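Local coordinates for protein retinol dehydratase (Spodoptera frugiperda, PDB 1FMJ) that dehydrates retinol on a sulfotransferase fold, probably by way of a transient sulfate ester, and binds the nucleotide product adenosine-3'-5'-diphosphate, at residues A[77-82]-A[281-287]; A[255-260]-A[275-279]. All coordinates share one frame; numbering follows the deposited sequence.

In the fold
The chain meets 77-82 first, on helix 76-87, which follows strand 66-70 of the parallel sheet and carries the phosphate-binding end of the nucleotide site. Nearly two hundred residues later it returns at 281-287, and interaction 1 closes that long loop over the adenine. Interaction 2 is nested inside it: 255-260, at the start of helix 255-265, meets 275-279 on helix 272-281 after a short connection. The latter helix runs straight into interaction 1. The two contacts touch, Leu-255 on Leu-282 and Ile-259 on Leu-82, uniting three helices and the turn before helix 284-288 in one apolar layer.

Interaction 1. Residues A[77-82]-A[281-287]; sequences TMTQEL and HLNFEKF. With A3P (adenosine-3'-5'-diphosphate), chain G.
The nucleotide pocket of the sulfotransferase fold is built here from two sides, helix 76-87 following the phosphate-binding loop and the turn leading into helix 284-288 together with the start of that helix. Thr-77 holds the 5'-phosphate: its backbone N and its hydroxyl OG1 both donate to O4P of adenosine-3'-5'-diphosphate, at 2.8 and 2.6 Å. Because OG1 lies beside the backbone N (chi1 -45°), both donors reach one oxygen, while the methyl CG2 is left to meet the rim of the Phe-287 ring at CE2. At the other end of the nucleotide, the adenine amino group N6 donates to the carbonyl O of Leu-282 over 2.8 Å. Met-78 bends at its thioether so that CG, SD and CE lie along the purine, a flexible, polarisable chain suited to a flat base. Leu-282 and Leu-82 meet through their methyl groups, the two side chains crossing obliquely. Glu-81 slides its CG past the edge of Phe-287, CE1 being 3.8 Å away, and then turns its carboxylate to His-281. His-281 NE2 donates to Glu-81 OE1 over 2.8 Å at 160°, on the anti side of a carboxylate nearly coplanar with the imidazole. Arg-102 forms a salt bridge with the other oxygen, OE2, and Phe-92 meets the His-281 ring edge-to-face. Both carboxylate oxygens of this buried glutamate therefore have partners, which probably favours its ionised form and fixes its rotation, while the Leu-282 carbonyl accepts from N6, consistent with a preference for a base carrying an amino group there.

Interaction 2. Residues A[255-260]-A[275-279]; sequences LPGCIA and IQRLC. With HG (mercury (II) ion), chain C; HG (mercury (II) ion), chain D.
Ile-259 is the main bump of helix 255-265, and it enters the hollow that Ile-275, Leu-278 and Cys-279 form on helix 272-281. Its two branches divide the work: CD1 reaches down to the backbone, 3.5 Å from Cys-279 N, while CG2 presses on Leu-278 CD1 at 3.4 Å, a tight fit. Ile-275 slides past it in the reverse direction and lays its CG2 against the first turn of the partner helix, 3.7 Å from Pro-256 O. Beta-branched chains suit such a seam, since each offers two short, stiff prongs. With Ile-259 cut back to an alanine, a gap would probably open between the helices, beside Leu-278 and Cys-279, and Ile-275 would lose one of its apolar neighbours. At the other end the sulfur of Cys-279, placed anti to the backbone N (chi1 -163°), sits by Leu-255 CB at 3.6 Å and the ring of Pro-256, and also binds a mercury ion of the derivative at 2.5 Å. A second mercury is held by Cys-258 SG together with Asp-254 O. With axes 9.2 Å apart and crossing at 116°, the two segments form a steep helix-helix packing joined by a short connection, beside helix 76-87 of the sulfotransferase fold.

Interaction 1. Residues A[77-82]-A[281-287]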
loop_
_atom_site.group_PDB
_atom_site.type_symbol
_atom_site.label_atom_id
_atom_site.label_comp_id
_atom_site.label_asym_id
_atom_site.label_seq_id
_atom_site.Cartn_x
_atom_site.Cartn_y
_atom_site.Cartn_z
ATOM N N THR A 77 -5.661 3.765 2.951
ATOM C CA THR A 77 -7.121 3.775 2.824
ATOM C C THR A 77 -7.761 5.027 3.406
ATOM O O THR A 77 -8.606 5.646 2.761
ATOM C CB THR A 77 -7.750 2.538 3.483
ATOM O OG1 THR A 77 -7.008 1.371 3.107
ATOM C CG2 THR A 77 -9.194 2.371 3.015
ATOM N N MET A 78 -7.363 5.395 4.624
ATOM C CA MET A 78 -7.878 6.588 5.291
ATOM C C MET A 78 -7.653 7.787 4.400
ATOM O O MET A 78 -8.570 8.554 4.106
ATOM C CB MET A 78 -7.122 6.861 6.587
ATOM C CG MET A 78 -7.160 5.759 7.593
ATOM S SD MET A 78 -6.046 6.151 8.913
ATOM C CE MET A 78 -6.957 7.479 9.722
ATOM N N THR A 79 -6.397 7.949 3.999
ATOM C CA THR A 79 -5.980 9.055 3.154
ATOM C C THR A 79 -6.784 9.090 1.861
ATOM O O THR A 79 -7.217 10.155 1.424
ATOM C CB THR A 79 -4.484 8.945 2.808
ATOM O OG1 THR A 79 -3.726 8.823 4.014
ATOM C CG2 THR A 79 -4.014 10.185 2.046
ATOM N N GLN A 80 -6.984 7.929 1.245
ATOM C CA GLN A 80 -7.752 7.881 0.001
ATOM C C GLN A 80 -9.151 8.445 0.199
ATOM O O GLN A 80 -9.654 9.180 -0.642
ATOM C CB GLN A 80 -7.877 6.451 -0.512
ATOM C CG GLN A 80 -6.623 5.922 -1.156
ATOM C CD GLN A 80 -6.775 4.498 -1.599
ATOM O OE1 GLN A 80 -7.524 4.204 -2.526
ATOM N NE2 GLN A 80 -6.067 3.596 -0.935
ATOM N N GLU A 81 -9.776 8.087 1.312
ATOM C CA GLU A 81 -11.127 8.546 1.600
ATOM C C GLU A 81 -11.151 10.041 1.844
ATOM O O GLU A 81 -11.996 10.750 1.288
ATOM C CB GLU A 81 -11.693 7.808 2.812
ATOM C CG GLU A 81 -13.158 8.131 3.109
ATOM C CD GLU A 81 -14.133 7.534 2.101
ATOM O OE1 GLU A 81 -15.355 7.679 2.313
ATOM O OE2 GLU A 81 -13.691 6.920 1.107
ATOM N N LEU A 82 -10.227 10.519 2.677
ATOM C CA LEU A 82 -10.145 11.942 2.976
ATOM C C LEU A 82 -9.948 12.728 1.686
ATOM O O LEU A 82 -10.690 13.669 1.396
ATOM C CB LEU A 82 -8.971 12.228 3.917
ATOM C CG LEU A 82 -9.074 11.697 5.343
ATOM C CD1 LEU A 82 -7.766 11.977 6.093
ATOM C CD2 LEU A 82 -10.250 12.350 6.041
ATOM N N HIS A 281 -16.334 10.782 10.221
ATOM C CA HIS A 281 -16.506 9.815 9.139
ATOM C C HIS A 281 -15.380 8.790 9.144
ATOM O O HIS A 281 -15.555 7.667 8.681
ATOM C CB HIS A 281 -16.531 10.526 7.784
ATOM C CG HIS A 281 -16.648 9.598 6.613
ATOM N ND1 HIS A 281 -17.792 8.882 6.339
ATOM C CD2 HIS A 281 -15.752 9.255 5.657
ATOM C CE1 HIS A 281 -17.598 8.138 5.266
ATOM N NE2 HIS A 281 -16.369 8.345 4.832
ATOM N N LEU A 282 -14.219 9.177 9.662
ATOM C CA LEU A 282 -13.088 8.266 9.691
ATOM C C LEU A 282 -12.932 7.561 11.021
ATOM O O LEU A 282 -11.885 6.973 11.286
ATOM C CB LEU A 282 -11.783 9.000 9.372
ATOM C CG LEU A 282 -11.551 9.651 8.009
ATOM C CD1 LEU A 282 -10.049 9.627 7.748
ATOM C CD2 LEU A 282 -12.276 8.916 6.897
ATOM N N ASN A 283 -13.953 7.635 11.873
ATOM C CA ASN A 283 -13.891 6.961 13.165
ATOM C C ASN A 283 -13.604 5.496 12.857
ATOM O O ASN A 283 -14.244 4.917 11.984
ATOM C CB ASN A 283 -15.226 7.102 13.894
ATOM C CG ASN A 283 -15.270 6.308 15.183
ATOM O OD1 ASN A 283 -15.443 5.086 15.171
ATOM N ND2 ASN A 283 -15.101 6.999 16.303
ATOM N N PHE A 284 -12.666 4.890 13.574
ATOM C CA PHE A 284 -12.302 3.509 13.280
ATOM C C PHE A 284 -13.432 2.509 13.172
ATOM O O PHE A 284 -13.477 1.737 12.215
ATOM C CB PHE A 284 -11.284 2.959 14.277
ATOM C CG PHE A 284 -10.737 1.617 13.875
ATOM C CD1 PHE A 284 -9.895 1.502 12.769
ATOM C CD2 PHE A 284 -11.092 0.465 14.571
ATOM C CE1 PHE A 284 -9.414 0.261 12.364
ATOM C CE2 PHE A 284 -10.617 -0.781 14.172
ATOM C CZ PHE A 284 -9.776 -0.882 13.064
ATOM N N GLU A 285 -14.333 2.494 14.146
ATOM C CA GLU A 285 -15.433 1.541 14.093
ATOM C C GLU A 285 -16.358 1.808 12.919
ATOM O O GLU A 285 -16.758 0.874 12.232
ATOM C CB GLU A 285 -16.207 1.534 15.416
ATOM C CG GLU A 285 -15.419 0.882 16.541
ATOM C CD GLU A 285 -15.146 -0.592 16.276
ATOM O OE1 GLU A 285 -14.045 -1.079 16.633
ATOM O OE2 GLU A 285 -16.041 -1.267 15.718
ATOM N N LYS A 286 -16.690 3.072 12.673
ATOM C CA LYS A 286 -17.558 3.394 11.544
ATOM C C LYS A 286 -16.839 2.995 10.255
ATOM O O LYS A 286 -17.361 2.236 9.440
ATOM C CB LYS A 286 -17.883 4.890 11.504
ATOM C CG LYS A 286 -18.912 5.250 10.432
ATOM C CD LYS A 286 -19.164 6.755 10.323
ATOM C CE LYS A 286 -20.223 7.048 9.248
ATOM N NZ LYS A 286 -20.351 8.498 8.895
ATOM N N PHE A 287 -15.623 3.502 10.087
ATOM C CA PHE A 287 -14.831 3.204 8.899
ATOM C C PHE A 287 -14.700 1.687 8.702
ATOM O O PHE A 287 -14.885 1.166 7.599
ATOM C CB PHE A 287 -13.444 3.837 9.039
ATOM C CG PHE A 287 -12.765 4.116 7.727
ATOM C CD1 PHE A 287 -13.239 5.114 6.884
ATOM C CD2 PHE A 287 -11.646 3.392 7.341
ATOM C CE1 PHE A 287 -12.607 5.383 5.674
ATOM C CE2 PHE A 287 -11.010 3.655 6.136
ATOM C CZ PHE A 287 -11.488 4.648 5.302
HETATM P P1 A3P G . -3.604 -2.017 11.488
HETATM O O1P A3P G . -3.314 -3.300 10.823
HETATM O O2P A3P G . -4.936 -2.027 12.127
HETATM O O3P A3P G . -2.572 -1.713 12.490
HETATM P P2 A3P G . -3.338 0.789 4.446
HETATM O O4P A3P G . -4.633 1.413 4.129
HETATM O O5P A3P G . -2.223 1.597 3.907
HETATM O O6P A3P G . -3.301 -0.600 3.904
HETATM O "O5'" A3P G . -3.175 0.719 6.015
HETATM C "C5'" A3P G . -4.079 -0.010 6.829
HETATM C "C4'" A3P G . -3.867 0.312 8.311
HETATM O "O4'" A3P G . -4.643 1.504 8.624
HETATM C "C3'" A3P G . -4.411 -0.780 9.233
HETATM O "O3'" A3P G . -3.567 -0.854 10.406
HETATM C "C2'" A3P G . -5.834 -0.307 9.446
HETATM O "O2'" A3P G . -6.605 -0.935 10.465
HETATM C "C1'" A3P G . -5.599 1.183 9.641
HETATM N N9 A3P G . -6.819 1.979 9.462
HETATM C C8 A3P G . -7.759 1.934 8.444
HETATM N N7 A3P G . -8.746 2.782 8.568
HETATM C C5 A3P G . -8.454 3.447 9.751
HETATM C C6 A3P G . -9.111 4.498 10.480
HETATM N N6 A3P G . -10.250 5.069 10.074
HETATM N N1 A3P G . -8.527 4.944 11.664
HETATM C C2 A3P G . -7.357 4.387 12.115
HETATM N N3 A3P G . -6.643 3.386 11.514
HETATM C C4 A3P G . -7.252 2.960 10.329
#

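Interaction 2. Residues A[255-260]-A[275-279]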
loop_
_atom_site.group_PDB
_atom_site.type_symbol
_atom_site.label_atom_id
_atom_site.label_comp_id
_atom_site.label_asym_id
_atom_site.label_seq_id
_atom_site.Cartn_x
_atom_site.Cartn_y
_atom_site.Cartn_z
ATOM N N LEU A 255 -6.474 14.147 13.968
ATOM C CA LEU A 255 -6.999 13.984 12.614
ATOM C C LEU A 255 -7.510 15.304 12.046
ATOM O O LEU A 255 -7.275 15.607 10.876
ATOM C CB LEU A 255 -8.106 12.924 12.589
ATOM C CG LEU A 255 -8.545 12.456 11.196
ATOM C CD1 LEU A 255 -7.322 11.993 10.396
ATOM C CD2 LEU A 255 -9.550 11.317 11.318
ATOM N N PRO A 256 -8.223 16.107 12.863
ATOM C CA PRO A 256 -8.740 17.397 12.389
ATOM C C PRO A 256 -7.610 18.255 11.827
ATOM O O PRO A 256 -7.756 18.881 10.777
ATOM C CB PRO A 256 -9.348 18.003 13.647
ATOM C CG PRO A 256 -9.886 16.801 14.349
ATOM C CD PRO A 256 -8.741 15.809 14.212
ATOM N N GLY A 257 -6.484 18.269 12.537
ATOM C CA GLY A 257 -5.327 19.036 12.102
ATOM C C GLY A 257 -4.763 18.475 10.812
ATOM O O GLY A 257 -4.316 19.223 9.937
ATOM N N CYS A 258 -4.773 17.151 10.694
ATOM C CA CYS A 258 -4.284 16.496 9.488
ATOM C C CYS A 258 -5.233 16.783 8.331
ATOM O O CYS A 258 -4.804 17.050 7.214
ATOM C CB CYS A 258 -4.187 14.987 9.699
ATOM S SG CYS A 258 -2.720 14.428 10.576
ATOM N N ILE A 259 -6.531 16.719 8.603
ATOM C CA ILE A 259 -7.528 16.978 7.572
ATOM C C ILE A 259 -7.329 18.374 6.985
ATOM O O ILE A 259 -7.507 18.583 5.781
ATOM C CB ILE A 259 -8.963 16.860 8.131
ATOM C CG1 ILE A 259 -9.267 15.396 8.478
ATOM C CG2 ILE A 259 -9.964 17.380 7.110
ATOM C CD1 ILE A 259 -10.644 15.167 9.084
ATOM N N ALA A 260 -6.947 19.316 7.844
ATOM C CA ALA A 260 -6.713 20.693 7.431
ATOM C C ALA A 260 -5.475 20.766 6.549
ATOM O O ALA A 260 -5.467 21.446 5.521
ATOM C CB ALA A 260 -6.543 21.593 8.661
ATOM N N ILE A 275 -14.815 19.858 8.739
ATOM C CA ILE A 275 -13.670 19.088 9.197
ATOM C C ILE A 275 -14.076 18.072 10.261
ATOM O O ILE A 275 -13.656 16.915 10.216
ATOM C CB ILE A 275 -12.568 20.018 9.741
ATOM C CG1 ILE A 275 -12.067 20.922 8.607
ATOM C CG2 ILE A 275 -11.418 19.197 10.322
ATOM C CD1 ILE A 275 -10.977 21.879 9.002
ATOM N N GLN A 276 -14.903 18.500 11.209
ATOM C CA GLN A 276 -15.358 17.615 12.271
ATOM C C GLN A 276 -16.196 16.491 11.680
ATOM O O GLN A 276 -16.245 15.390 12.224
ATOM C CB GLN A 276 -16.176 18.398 13.299
ATOM N N ARG A 277 -16.850 16.771 10.556
ATOM C CA ARG A 277 -17.681 15.769 9.907
ATOM C C ARG A 277 -16.813 14.734 9.187
ATOM O O ARG A 277 -17.179 13.563 9.085
ATOM C CB ARG A 277 -18.633 16.431 8.915
ATOM C CG ARG A 277 -19.702 15.490 8.398
ATOM C CD ARG A 277 -20.572 16.161 7.360
ATOM N NE ARG A 277 -21.613 15.267 6.869
ATOM C CZ ARG A 277 -22.456 15.575 5.888
ATOM N NH1 ARG A 277 -22.379 16.758 5.292
ATOM N NH2 ARG A 277 -23.377 14.701 5.505
ATOM N N LEU A 278 -15.665 15.175 8.680
ATOM C CA LEU A 278 -14.741 14.272 8.003
ATOM C C LEU A 278 -14.091 13.403 9.060
ATOM O O LEU A 278 -13.912 12.204 8.871
ATOM C CB LEU A 278 -13.649 15.049 7.273
ATOM C CG LEU A 278 -13.971 15.634 5.907
ATOM C CD1 LEU A 278 -12.855 16.591 5.497
ATOM C CD2 LEU A 278 -14.131 14.501 4.899
ATOM N N CYS A 279 -13.739 14.024 10.181
ATOM C CA CYS A 279 -13.104 13.299 11.266
ATOM C C CYS A 279 -14.018 12.196 11.785
ATOM O O CYS A 279 -13.587 11.060 11.948
ATOM C CB CYS A 279 -12.738 14.251 12.405
ATOM S SG CYS A 279 -11.531 13.540 13.556
HETATM HG HG HG C . -2.361 16.088 12.300
HETATM HG HG HG D . -13.578 13.249 14.992
#